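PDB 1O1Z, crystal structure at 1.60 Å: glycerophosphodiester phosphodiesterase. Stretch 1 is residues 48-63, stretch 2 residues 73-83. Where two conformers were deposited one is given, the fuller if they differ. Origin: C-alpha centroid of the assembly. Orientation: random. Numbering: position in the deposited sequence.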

# COMPACT_ATOMS: atom_id res chain seq x y z
N VAL A 48 -8.41 -0.15 -0.82
CA VAL A 48 -9.64 -0.68 -1.40
C VAL A 48 -10.69 -1.06 -0.38
O VAL A 48 -10.40 -1.57 0.72
N ARG A 49 -11.95 -0.83 -0.80
CA ARG A 49 -13.15 -1.07 -0.03
C ARG A 49 -14.27 -1.50 -0.98
O ARG A 49 -14.11 -1.44 -2.20
N LEU A 50 -15.39 -1.90 -0.42
CA LEU A 50 -16.56 -2.24 -1.24
C LEU A 50 -17.63 -1.17 -1.25
O LEU A 50 -17.97 -0.57 -0.23
N SER A 51 -18.19 -0.99 -2.45
CA SER A 51 -19.39 -0.20 -2.63
C SER A 51 -20.61 -1.03 -2.26
O SER A 51 -20.52 -2.24 -1.99
N LYS A 52 -21.76 -0.37 -2.27
CA LYS A 52 -23.02 -1.03 -1.93
C LYS A 52 -23.31 -2.19 -2.86
O LYS A 52 -23.88 -3.21 -2.42
N ASP A 53 -22.98 -2.01 -4.14
CA ASP A 53 -23.17 -3.04 -5.16
C ASP A 53 -22.01 -4.04 -5.29
O ASP A 53 -21.94 -4.83 -6.26
N GLY A 54 -21.10 -4.03 -4.31
CA GLY A 54 -20.11 -5.07 -4.15
C GLY A 54 -18.92 -4.95 -5.07
O GLY A 54 -18.21 -5.93 -5.34
N LYS A 55 -18.69 -3.73 -5.55
CA LYS A 55 -17.57 -3.46 -6.44
C LYS A 55 -16.41 -2.89 -5.63
O LYS A 55 -16.62 -2.25 -4.60
N VAL A 56 -15.20 -3.12 -6.12
CA VAL A 56 -13.98 -2.71 -5.42
C VAL A 56 -13.67 -1.28 -5.80
O VAL A 56 -13.34 -1.00 -6.97
N VAL A 57 -13.81 -0.40 -4.82
CA VAL A 57 -13.59 1.05 -4.96
C VAL A 57 -12.31 1.45 -4.23
O VAL A 57 -11.93 0.84 -3.25
N VAL A 58 -11.66 2.50 -4.72
CA VAL A 58 -10.41 2.99 -4.14
C VAL A 58 -10.74 4.16 -3.20
O VAL A 58 -11.12 5.25 -3.63
N SER A 59 -10.63 3.93 -1.89
CA SER A 59 -10.87 4.97 -0.89
C SER A 59 -10.20 4.56 0.41
O SER A 59 -10.48 3.48 0.93
N HIS A 60 -9.34 5.42 0.93
CA HIS A 60 -8.76 5.16 2.26
C HIS A 60 -9.81 5.14 3.38
O HIS A 60 -9.89 4.17 4.15
N ASP A 61 -10.63 6.18 3.47
CA ASP A 61 -11.63 6.31 4.51
C ASP A 61 -12.88 5.53 4.11
O ASP A 61 -13.14 5.31 2.92
N GLU A 62 -13.72 5.20 5.09
CA GLU A 62 -14.95 4.47 4.82
C GLU A 62 -16.07 5.40 4.32
O GLU A 62 -17.12 4.92 3.94
N ASP A 63 -15.85 6.71 4.36
CA ASP A 63 -16.86 7.70 3.93
C ASP A 63 -16.20 8.83 3.15
O ASP A 63 -14.98 8.85 2.97
N LYS A 73 -21.23 6.98 3.40
CA LYS A 73 -20.32 5.85 3.46
C LYS A 73 -20.19 5.17 2.10
O LYS A 73 -21.16 4.99 1.38
N ILE A 74 -18.99 4.74 1.78
CA ILE A 74 -18.70 4.03 0.54
C ILE A 74 -19.65 2.83 0.38
O ILE A 74 -20.18 2.57 -0.70
N ARG A 75 -19.87 2.07 1.46
CA ARG A 75 -20.66 0.85 1.35
C ARG A 75 -22.16 1.10 1.26
O ARG A 75 -22.93 0.15 1.05
N ASP A 76 -22.57 2.35 1.41
CA ASP A 76 -23.97 2.75 1.38
C ASP A 76 -24.37 3.27 -0.00
O ASP A 76 -25.55 3.56 -0.22
N ALA A 77 -23.40 3.42 -0.90
CA ALA A 77 -23.66 3.96 -2.24
C ALA A 77 -23.11 3.01 -3.29
O ALA A 77 -22.08 2.37 -3.09
N THR A 78 -23.78 2.95 -4.45
CA THR A 78 -23.24 2.22 -5.58
C THR A 78 -22.05 2.96 -6.20
O THR A 78 -21.85 4.17 -5.99
N VAL A 79 -21.27 2.27 -7.01
CA VAL A 79 -20.17 2.94 -7.72
C VAL A 79 -20.66 4.16 -8.51
O VAL A 79 -20.08 5.24 -8.43
N SER A 80 -21.77 4.01 -9.24
CA SER A 80 -22.33 5.11 -10.01
C SER A 80 -22.68 6.30 -9.11
O SER A 80 -22.38 7.44 -9.43
N GLU A 81 -23.33 6.01 -7.97
CA GLU A 81 -23.69 7.06 -7.01
C GLU A 81 -22.45 7.77 -6.45
O GLU A 81 -22.44 8.98 -6.32
N LEU A 82 -21.41 7.00 -6.15
CA LEU A 82 -20.16 7.57 -5.66
C LEU A 82 -19.49 8.46 -6.68
O LEU A 82 -18.97 9.51 -6.36
N LYS A 83 -19.48 8.02 -7.93
CA LYS A 83 -18.95 8.85 -9.01
C LYS A 83 -19.77 10.12 -9.22
O LYS A 83 -19.20 11.18 -9.47

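The two stretches bury 799 Å² between them, and the residue most covered by the other stretch is I74, at 111 Å². Its CA-to-CB bond points toward stretch 1, with chi1 and chi2 both in m. The hollow that receives it is lined by several residues: I74 CG2 lies 4.2 Å from V57 CG1, 4.4 Å from R49 CB and 3.5 Å from L50 O, while I74 CG1 lies 3.9 Å from both S59 OG and D61 O. Among the atoms lining it, S59 OG donates to D61 O at 2.8 Å.

V57 (chi1 t) also points toward stretch 2. V57 CG1 lies nearer I74 and V57 CG2 nearer V79, at 3.8 Å from V79 CG2, while L82 CD1 is reached by both methyls, 4.3 Å from V57 CG2 and 4.5 Å from V57 CG1. V79 (chi1 t) is set sideways, yet its CG2 is a shared knob: it lies 3.5 Å from K55 CB and 3.6 Å from S51 OG as well. V56 and V58, flanking V57 in the strand, point away and make no contact.

The S51–G54 type I turn fits against the start of the helix. S51 (chi1 p) places CB 3.5 Å from A77 O and 4.2 Å from L82 CD1, while its OG donates to D53 OD1 (2.7 Å) and accepts from K55 N (3.0 Å). D53 (chi1 p) points toward stretch 2, where OD1 accepts from V79 N at 3.1 Å and 152°; water 3 links D53 OD2 (2.8 Å) to S80 N (3.0 Å). K52 is anchored by its backbone, N to A77 O at 2.9 Å and 170°. Its all-t side chain starts toward stretch 2, passes with CD 3.5 Å from D76 O, then leads away; water 2 joins K52 NZ (2.9 Å) to D76 O (2.8 Å).

At the other end, E62 (chi1 p, chi2 t) leaves sideways, but its carboxylate comes nearer and forms two salt bridges: OE2 to K73 NZ (K73 chi1–4 m, t, t, m) at 2.5 Å, and OE1 to R75 NH1 at 3.1 Å, the latter near the guanidinium plane. R75 leaves sideways (chi1–3 p, t, p); a weak bond from its NH2 to E62 OE1 (3.4 Å) accompanies the bridge. R49 NH1 and R75 NH2 approach within 3.9 Å despite like charge; water 1 accepts from both (3.1 Å each) and donates to E62 OE1 (2.7 Å). Water 5 spans D63 OD2 (2.6 Å) and K73 NZ (2.7 Å). In the backbone, I74 N donates to E62 O (2.9 Å, 163°), next to where the I74 side chain enters its hollow.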

# COMPACT_ATOMS: atom_id res chain seq x y z
CB VAL A 48 -9.39 -1.87 -2.36
CG1 VAL A 48 -8.59 -1.43 -3.56
CG2 VAL A 48 -8.75 -3.07 -1.68
CB ARG A 49 -13.60 0.21 0.66
CG ARG A 49 -12.63 0.71 1.72
CD ARG A 49 -13.15 1.95 2.41
NE ARG A 49 -12.27 2.32 3.50
CZ ARG A 49 -12.32 1.84 4.73
NH1 ARG A 49 -13.23 0.95 5.11
NH2 ARG A 49 -11.45 2.29 5.63
CB LEU A 50 -17.26 -3.49 -0.75
CG LEU A 50 -16.56 -4.81 -0.88
CD1 LEU A 50 -17.55 -5.91 -0.46
CD2 LEU A 50 -16.01 -5.05 -2.27
CB SER A 51 -19.50 0.23 -4.10
OG SER A 51 -19.69 -0.93 -4.91
CB LYS A 52 -24.18 -0.06 -1.96
CG LYS A 52 -25.50 -0.73 -1.57
CD LYS A 52 -26.51 0.25 -1.04
CE LYS A 52 -27.79 -0.45 -0.59
NZ LYS A 52 -28.92 0.52 -0.46
CB ASP A 53 -23.61 -2.45 -6.54
CG ASP A 53 -22.70 -1.34 -7.10
OD1 ASP A 53 -21.92 -0.67 -6.40
OD2 ASP A 53 -22.74 -1.02 -8.32
CB LYS A 55 -17.98 -2.47 -7.53
CG LYS A 55 -19.26 -2.87 -8.32
CD LYS A 55 -19.18 -4.25 -8.91
CE LYS A 55 -20.33 -4.48 -9.89
NZ LYS A 55 -20.41 -5.91 -10.30
CB VAL A 56 -12.80 -3.61 -5.72
CG1 VAL A 56 -11.59 -3.15 -4.91
CG2 VAL A 56 -13.11 -5.05 -5.38
CB VAL A 57 -14.81 1.81 -4.36
CG1 VAL A 57 -14.53 3.31 -4.15
CG2 VAL A 57 -16.01 1.59 -5.28
CB VAL A 58 -9.41 3.39 -5.22
CG1 VAL A 58 -8.11 3.91 -4.58
CG2 VAL A 58 -9.12 2.23 -6.16
CB SER A 59 -12.37 5.13 -0.63
OG SER A 59 -12.61 6.16 0.34
CB HIS A 60 -7.67 6.19 2.56
CG HIS A 60 -7.05 5.99 3.89
ND1 HIS A 60 -7.51 6.60 5.03
CD2 HIS A 60 -6.03 5.18 4.27
CE1 HIS A 60 -6.79 6.19 6.06
NE2 HIS A 60 -5.90 5.32 5.64
CB ASP A 61 -12.02 7.76 4.70
CG ASP A 61 -10.91 8.66 5.27
OD1 ASP A 61 -9.84 8.17 5.71
OD2 ASP A 61 -11.10 9.89 5.35
CB GLU A 62 -15.43 3.69 6.05
CG GLU A 62 -15.98 4.53 7.18
CD GLU A 62 -16.69 3.71 8.25
OE1 GLU A 62 -16.69 2.46 8.19
OE2 GLU A 62 -17.25 4.33 9.17
CB ASP A 63 -17.66 8.21 5.11
CG ASP A 63 -16.80 8.87 6.14
OD1 ASP A 63 -15.92 9.69 5.76
OD2 ASP A 63 -16.92 8.63 7.35
CB LYS A 73 -20.78 4.80 4.48
CG LYS A 73 -20.69 5.25 5.91
CD LYS A 73 -21.23 4.17 6.81
CE LYS A 73 -21.15 4.57 8.27
NZ LYS A 73 -19.75 4.54 8.76
CB ILE A 74 -17.21 3.57 0.50
CG1 ILE A 74 -16.23 4.77 0.58
CG2 ILE A 74 -16.92 2.71 -0.71
CD1 ILE A 74 -16.40 5.78 -0.47
CB ARG A 75 -20.35 -0.12 2.49
CG ARG A 75 -20.79 0.31 3.87
CD ARG A 75 -20.42 -0.72 4.95
NE ARG A 75 -18.97 -0.75 5.11
CZ ARG A 75 -18.27 -0.00 5.96
NH1 ARG A 75 -18.87 0.83 6.80
NH2 ARG A 75 -16.93 -0.08 5.96
CB ASP A 76 -24.22 3.84 2.43
CG ASP A 76 -24.31 3.31 3.86
OD1 ASP A 76 -24.33 2.09 4.09
OD2 ASP A 76 -24.38 4.10 4.82
CB ALA A 77 -23.01 5.31 -2.38
CB THR A 78 -24.30 2.02 -6.67
OG1 THR A 78 -24.67 3.31 -7.20
CG2 THR A 78 -25.58 1.39 -6.10
CB VAL A 79 -19.39 1.98 -8.65
CG1 VAL A 79 -18.39 2.73 -9.48
CG2 VAL A 79 -18.67 0.91 -7.84
CB SER A 80 -23.56 4.65 -10.80
OG SER A 80 -24.03 5.73 -11.60
CB GLU A 81 -24.52 6.45 -5.88
CG GLU A 81 -25.93 6.11 -6.35
CD GLU A 81 -26.72 5.22 -5.41
OE1 GLU A 81 -26.18 4.69 -4.41
OE2 GLU A 81 -27.92 5.03 -5.70
CB LEU A 82 -19.20 6.46 -5.21
CG LEU A 82 -19.69 5.69 -3.98
CD1 LEU A 82 -18.91 4.40 -3.79
CD2 LEU A 82 -19.65 6.58 -2.74
CB LYS A 83 -18.88 8.01 -10.29
CG LYS A 83 -17.67 7.05 -10.24
CD LYS A 83 -17.48 6.22 -11.46
CE LYS A 83 -16.26 5.32 -11.35
NZ LYS A 83 -14.97 6.01 -11.60
O HOH W 1 -14.65 0.77 7.83
O HOH W 2 -27.74 2.57 1.19
O HOH W 3 -22.92 1.27 -9.91
O HOH W 4 -18.04 2.31 3.79
O HOH W 5 -18.51 6.93 8.54